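Predicted DNA-binding transcriptional regulator (Aliivibrio fischeri ES114, PDB 7DWN) probably regulates transcription as a tetrameric LysR-type protein that binds DNA through helix-turn-helix domains and carries a periplasmic-binding-protein-like effector domain. Local coordinates at residues K166-P171 and G258-R263; T199-R204 and L264-Y269. All blocks are in the same frame, centred on the assembly; numbering follows the deposited sequence.

Contact 1: K166-P171 and G258-R263; sequences KTELLP and GEQSLR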
loop_
_atom_site.group_PDB
_atom_site.type_symbol
_atom_site.label_atom_id
_atom_site.label_comp_id
_atom_site.label_asym_id
_atom_site.label_seq_id
_atom_site.Cartn_x
_atom_site.Cartn_y
_atom_site.Cartn_z
ATOM N N LYS A 166 -29.459 -24.672 -6.416
ATOM C CA LYS A 166 -28.588 -25.837 -6.458
ATOM C C LYS A 166 -28.751 -26.509 -7.815
ATOM O O LYS A 166 -29.870 -26.841 -8.220
ATOM C CB LYS A 166 -28.928 -26.813 -5.326
ATOM C CG LYS A 166 -28.069 -28.070 -5.281
ATOM C CD LYS A 166 -28.750 -29.242 -5.976
ATOM C CE LYS A 166 -27.813 -30.429 -6.116
ATOM N NZ LYS A 166 -28.377 -31.464 -7.023
ATOM N N THR A 167 -27.630 -26.718 -8.500
ATOM C CA THR A 167 -27.562 -27.186 -9.875
ATOM C C THR A 167 -26.516 -28.299 -9.933
ATOM O O THR A 167 -25.939 -28.680 -8.913
ATOM C CB THR A 167 -27.239 -26.003 -10.805
ATOM O OG1 THR A 167 -28.135 -24.922 -10.510
ATOM C CG2 THR A 167 -27.386 -26.357 -12.276
ATOM N N GLU A 168 -26.268 -28.838 -11.125
ATOM C CA GLU A 168 -25.251 -29.861 -11.309
ATOM C C GLU A 168 -24.297 -29.479 -12.431
ATOM O O GLU A 168 -24.694 -28.887 -13.440
ATOM C CB GLU A 168 -25.869 -31.228 -11.629
ATOM C CG GLU A 168 -26.911 -31.715 -10.638
ATOM C CD GLU A 168 -27.402 -33.112 -10.968
ATOM O OE1 GLU A 168 -26.881 -34.084 -10.385
ATOM O OE2 GLU A 168 -28.301 -33.237 -11.828
ATOM N N LEU A 169 -23.027 -29.814 -12.228
ATOM C CA LEU A 169 -22.059 -29.938 -13.308
ATOM C C LEU A 169 -22.270 -31.285 -13.984
ATOM O O LEU A 169 -22.096 -32.337 -13.353
ATOM C CB LEU A 169 -20.633 -29.832 -12.776
ATOM C CG LEU A 169 -20.191 -28.496 -12.184
ATOM C CD1 LEU A 169 -18.830 -28.632 -11.519
ATOM C CD2 LEU A 169 -20.151 -27.441 -13.273
ATOM N N LEU A 170 -22.661 -31.247 -15.257
ATOM C CA LEU A 170 -22.922 -32.415 -16.082
ATOM C C LEU A 170 -21.761 -32.643 -17.030
ATOM O O LEU A 170 -21.352 -31.702 -17.734
ATOM C CB LEU A 170 -24.208 -32.223 -16.880
ATOM C CG LEU A 170 -25.445 -31.798 -16.089
ATOM C CD1 LEU A 170 -26.617 -31.567 -17.027
ATOM C CD2 LEU A 170 -25.793 -32.837 -15.038
ATOM N N PRO A 171 -21.182 -33.844 -17.052
ATOM C CA PRO A 171 -20.168 -34.168 -18.066
ATOM C C PRO A 171 -20.838 -34.382 -19.414
ATOM O O PRO A 171 -21.674 -35.276 -19.572
ATOM C CB PRO A 171 -19.531 -35.454 -17.533
ATOM C CG PRO A 171 -20.603 -36.080 -16.697
ATOM C CD PRO A 171 -21.390 -34.944 -16.095
ATOM N N GLY A 258 -22.046 -39.152 -18.826
ATOM C CA GLY A 258 -21.546 -39.728 -17.601
ATOM C C GLY A 258 -22.602 -40.505 -16.830
ATOM O O GLY A 258 -23.799 -40.433 -17.097
ATOM N N GLU A 259 -22.118 -41.277 -15.864
ATOM C CA GLU A 259 -22.985 -41.892 -14.874
ATOM C C GLU A 259 -23.572 -40.809 -13.970
ATOM O O GLU A 259 -23.058 -39.691 -13.885
ATOM C CB GLU A 259 -22.196 -42.920 -14.060
ATOM C CG GLU A 259 -23.020 -43.834 -13.170
ATOM C CD GLU A 259 -22.172 -44.902 -12.509
ATOM O OE1 GLU A 259 -20.998 -45.058 -12.907
ATOM O OE2 GLU A 259 -22.675 -45.583 -11.592
ATOM N N GLN A 260 -24.679 -41.145 -13.302
ATOM C CA GLN A 260 -25.294 -40.184 -12.391
ATOM C C GLN A 260 -24.338 -39.784 -11.276
ATOM O O GLN A 260 -24.396 -38.652 -10.782
ATOM C CB GLN A 260 -26.585 -40.761 -11.809
ATOM C CG GLN A 260 -27.414 -39.755 -11.020
ATOM C CD GLN A 260 -28.005 -38.666 -11.895
ATOM O OE1 GLN A 260 -28.365 -38.906 -13.049
ATOM N NE2 GLN A 260 -28.109 -37.457 -11.351
ATOM N N SER A 261 -23.443 -40.690 -10.874
ATOM C CA SER A 261 -22.435 -40.355 -9.877
ATOM C C SER A 261 -21.396 -39.375 -10.411
ATOM O O SER A 261 -20.659 -38.782 -9.617
ATOM C CB SER A 261 -21.749 -41.626 -9.377
ATOM O OG SER A 261 -21.225 -42.378 -10.458
ATOM N N LEU A 262 -21.318 -39.197 -11.732
ATOM C CA LEU A 262 -20.425 -38.197 -12.305
ATOM C C LEU A 262 -21.044 -36.806 -12.321
ATOM O O LEU A 262 -20.307 -35.818 -12.414
ATOM C CB LEU A 262 -20.017 -38.597 -13.726
ATOM C CG LEU A 262 -19.182 -39.872 -13.864
ATOM C CD1 LEU A 262 -18.772 -40.094 -15.311
ATOM C CD2 LEU A 262 -17.961 -39.817 -12.960
ATOM N N ARG A 263 -22.369 -36.707 -12.237
ATOM C CA ARG A 263 -23.030 -35.411 -12.132
ATOM C C ARG A 263 -22.770 -34.825 -10.750
ATOM O O ARG A 263 -23.120 -35.439 -9.736
ATOM C CB ARG A 263 -24.528 -35.561 -12.386
ATOM C CG ARG A 263 -24.883 -36.143 -13.748
ATOM C CD ARG A 263 -26.393 -36.232 -13.927
ATOM N NE ARG A 263 -26.785 -36.566 -15.295
ATOM C CZ ARG A 263 -27.038 -37.798 -15.724
ATOM N NH1 ARG A 263 -26.940 -38.825 -14.893
ATOM N NH2 ARG A 263 -27.393 -38.006 -16.984
#
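Within the periplasmic-binding-protein-like effector domain of this LysR regulator, a turn at 258-263 leads from strand 254-256 to strand 264-272, two antiparallel partners of strand 160-174, and so passes close over residues 168-171. No hydrogen bond joins the two segments; the fit rests on Arg263 at one end and Pro171 at the other. At its root, Arg263 CA points a C-H at Leu169 O, 3.4 Å away with an angle of 143° at the hydrogen. Next, Arg263 CB meets Glu168 OE1 at 3.4 Å. The chain then runs extended from CG to NE and crosses Leu170 obliquely, with CG and CD both resting on Leu170 CD2, the closer being Arg263 CD at 3.6 Å. At NE, where the guanidinium begins, the same methyl lies at the edge, near its plane. A long aliphatic stem ending in charge suits this place, since it can cover a leucine while its charge lies in a partly exposed place. Glu168 adds an opposite charge, which probably helps electrostatically, but Glu168 OE2 and Arg263 NE remain 5.0 Å apart, too far for a salt bridge. The turn is tightened by its own backbone bond from Leu262 N to Glu259 O, 2.8 Å, while Leu262 O receives Trp239 NE1 from outside. Pro171 suits the other end: its rigid, puckered ring crosses Leu262 at about a right angle, CG lying 3.9 Å from Leu262 CB. Gly258, having no side chain, lets that same Pro171 CG settle against its bare CA at 3.9 Å.

Contact 2: T199-R204 and L264-Y269; sequences TSYMGR and LPIEYY
The Arg204 guanidinium has one face over Tyr201 CA, which sits 3.4 Å from the plane and toward its rim, while Thr199 O lies in plane at the edge and accepts from Arg204 NE at 3.1 Å. That oxygen is approached from above its own carbonyl plane. The bond folds the arginine back over the first turn of helix 201-209, beside Tyr201. Tyr201 leaves the helix in a different direction: its CG is anti to the backbone N (chi1 168°), which carries the ring to strand 264-272. There Tyr201 CE2 packs on Ile266 CG2 at 3.6 Å, and the hydroxyl goes on to accept from the backbone, Glu267 N to Tyr201 OH at 3.1 Å with an N-H...O angle of 159°. Tyrosine fits because one group supplies both an apolar flank and a polar tip long enough to span from helix to strand. This is the helix start, with Ser200 as N-cap, facing a strand that crosses between the two subdomains of a LysR effector domain. A bound MES, probably from the crystallisation liquor, accepts from Met202 N and lies near Tyr201, consistent with the cleft where relatives hold effectors. Deeper in, beta-branched Ile266 offers two arms: CG2 to the tyrosine and, from CG1 in the crowded position between N and carbonyl carbon (chi1 54°), CD1 to Met202. Methionine's unbranched chain, extended beyond CG, brings Met202 CE to within 3.9 Å of Ile266 CD1.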
loop_
_atom_site.group_PDB
_atom_site.type_symbol
_atom_site.label_atom_id
_atom_site.label_comp_id
_atom_site.label_asym_id
_atom_site.label_seq_id
_atom_site.Cartn_x
_atom_site.Cartn_y
_atom_site.Cartn_z
ATOM N N THR A 199 -7.929 -25.516 -9.204
ATOM C CA THR A 199 -8.110 -24.787 -7.956
ATOM C C THR A 199 -9.384 -23.952 -7.931
ATOM O O THR A 199 -9.794 -23.509 -6.852
ATOM C CB THR A 199 -6.905 -23.878 -7.686
ATOM O OG1 THR A 199 -6.701 -23.000 -8.801
ATOM C CG2 THR A 199 -5.650 -24.712 -7.455
ATOM N N SER A 200 -10.011 -23.717 -9.082
ATOM C CA SER A 200 -11.290 -23.030 -9.107
ATOM C C SER A 200 -12.372 -23.909 -8.481
ATOM O O SER A 200 -12.173 -25.096 -8.210
ATOM C CB SER A 200 -11.670 -22.650 -10.537
ATOM O OG SER A 200 -11.980 -23.801 -11.304
ATOM N N TYR A 201 -13.539 -23.305 -8.259
ATOM C CA TYR A 201 -14.630 -24.000 -7.582
ATOM C C TYR A 201 -15.096 -25.215 -8.382
ATOM O O TYR A 201 -15.105 -26.346 -7.876
ATOM C CB TYR A 201 -15.776 -23.015 -7.335
ATOM C CG TYR A 201 -17.071 -23.649 -6.894
ATOM C CD1 TYR A 201 -17.222 -24.144 -5.607
ATOM C CD2 TYR A 201 -18.152 -23.733 -7.761
ATOM C CE1 TYR A 201 -18.408 -24.716 -5.202
ATOM C CE2 TYR A 201 -19.342 -24.302 -7.365
ATOM C CZ TYR A 201 -19.464 -24.792 -6.086
ATOM O OH TYR A 201 -20.645 -25.359 -5.684
ATOM N N MET A 202 -15.463 -25.003 -9.650
ATOM C CA MET A 202 -15.925 -26.110 -10.486
ATOM C C MET A 202 -14.815 -27.133 -10.724
ATOM O O MET A 202 -15.072 -28.346 -10.763
ATOM C CB MET A 202 -16.467 -25.571 -11.812
ATOM C CG MET A 202 -17.685 -24.669 -11.653
ATOM S SD MET A 202 -18.386 -24.143 -13.229
ATOM C CE MET A 202 -19.975 -23.505 -12.701
ATOM N N GLY A 203 -13.575 -26.665 -10.878
ATOM C CA GLY A 203 -12.457 -27.589 -10.987
ATOM C C GLY A 203 -12.264 -28.416 -9.730
ATOM O O GLY A 203 -11.996 -29.622 -9.803
ATOM N N ARG A 204 -12.403 -27.784 -8.560
ATOM C CA ARG A 204 -12.334 -28.531 -7.308
ATOM C C ARG A 204 -13.462 -29.549 -7.205
ATOM O O ARG A 204 -13.293 -30.595 -6.569
ATOM C CB ARG A 204 -12.362 -27.573 -6.113
ATOM C CG ARG A 204 -11.042 -26.853 -5.873
ATOM C CD ARG A 204 -11.059 -26.001 -4.606
ATOM N NE ARG A 204 -11.710 -24.707 -4.796
ATOM C CZ ARG A 204 -12.874 -24.366 -4.250
ATOM N NH1 ARG A 204 -13.520 -25.223 -3.471
ATOM N NH2 ARG A 204 -13.389 -23.164 -4.477
ATOM N N LEU A 264 -22.158 -33.641 -10.700
ATOM C CA LEU A 264 -21.665 -33.127 -9.426
ATOM C C LEU A 264 -22.506 -31.956 -8.948
ATOM O O LEU A 264 -22.743 -31.026 -9.723
ATOM C CB LEU A 264 -20.205 -32.693 -9.563
ATOM C CG LEU A 264 -19.253 -33.775 -10.069
ATOM C CD1 LEU A 264 -17.978 -33.146 -10.600
ATOM C CD2 LEU A 264 -18.943 -34.770 -8.964
ATOM N N PRO A 265 -22.960 -31.937 -7.698
ATOM C CA PRO A 265 -23.760 -30.796 -7.235
ATOM C C PRO A 265 -22.912 -29.545 -7.059
ATOM O O PRO A 265 -21.760 -29.605 -6.624
ATOM C CB PRO A 265 -24.326 -31.282 -5.895
ATOM C CG PRO A 265 -23.336 -32.283 -5.419
ATOM C CD PRO A 265 -22.819 -32.970 -6.657
ATOM N N ILE A 266 -23.497 -28.401 -7.423
ATOM C CA ILE A 266 -22.932 -27.084 -7.152
ATOM C C ILE A 266 -24.066 -26.181 -6.684
ATOM O O ILE A 266 -25.241 -26.438 -6.946
ATOM C CB ILE A 266 -22.224 -26.463 -8.381
ATOM C CG1 ILE A 266 -23.160 -26.432 -9.594
ATOM C CG2 ILE A 266 -20.937 -27.209 -8.704
ATOM C CD1 ILE A 266 -22.558 -25.739 -10.808
ATOM N N GLU A 267 -23.705 -25.119 -5.970
ATOM C CA GLU A 267 -24.675 -24.160 -5.457
ATOM C C GLU A 267 -24.182 -22.757 -5.762
ATOM O O GLU A 267 -22.974 -22.504 -5.725
ATOM C CB GLU A 267 -24.872 -24.316 -3.944
ATOM C CG GLU A 267 -25.271 -25.709 -3.499
ATOM C CD GLU A 267 -24.984 -25.947 -2.032
ATOM O OE1 GLU A 267 -24.481 -25.016 -1.368
ATOM O OE2 GLU A 267 -25.255 -27.066 -1.545
ATOM N N TYR A 268 -25.098 -21.836 -6.062
ATOM C CA TYR A 268 -24.670 -20.449 -6.191
ATOM C C TYR A 268 -25.517 -19.534 -5.317
ATOM O O TYR A 268 -26.694 -19.797 -5.052
ATOM C CB TYR A 268 -24.654 -19.958 -7.654
ATOM C CG TYR A 268 -25.873 -20.254 -8.487
ATOM C CD1 TYR A 268 -25.981 -21.446 -9.189
ATOM C CD2 TYR A 268 -26.891 -19.322 -8.614
ATOM C CE1 TYR A 268 -27.083 -21.715 -9.969
ATOM C CE2 TYR A 268 -28.000 -19.580 -9.394
ATOM C CZ TYR A 268 -28.091 -20.779 -10.069
ATOM O OH TYR A 268 -29.192 -21.047 -10.849
ATOM N N TYR A 269 -24.880 -18.452 -4.865
ATOM C CA TYR A 269 -25.363 -17.603 -3.791
ATOM C C TYR A 269 -25.323 -16.133 -4.180
ATOM O O TYR A 269 -24.532 -15.701 -5.033
ATOM C CB TYR A 269 -24.512 -17.757 -2.529
ATOM C CG TYR A 269 -24.651 -19.063 -1.787
ATOM C CD1 TYR A 269 -24.010 -20.212 -2.230
ATOM C CD2 TYR A 269 -25.400 -19.136 -0.618
ATOM C CE1 TYR A 269 -24.128 -21.404 -1.538
ATOM C CE2 TYR A 269 -25.525 -20.321 0.078
ATOM C CZ TYR A 269 -24.887 -21.450 -0.385
ATOM O OH TYR A 269 -25.012 -22.628 0.311
#

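In the fold
Contacts 1 and 2 share one sheet: strands 160-174 and 264-272 are antiparallel neighbours, and probable hydrogen bonds from Leu169 N to Leu264 O and from Thr167 N to Ile266 O join their segments. Residues 258-263 run straight into 264-269, so one continuous piece of chain serves both contacts, whose centres are about 12 Å apart. Both are partly buried, contact 1 lying farther from the chain's centre. There a turn packs on a strand by apolar contact and one C-H...O approach, with Glu168 and Arg263 partly exposed. Contact 2 instead brings a helix start to the strand, with a hydrogen bond across the segments, which contact 1 lacks, beside a small-molecule site.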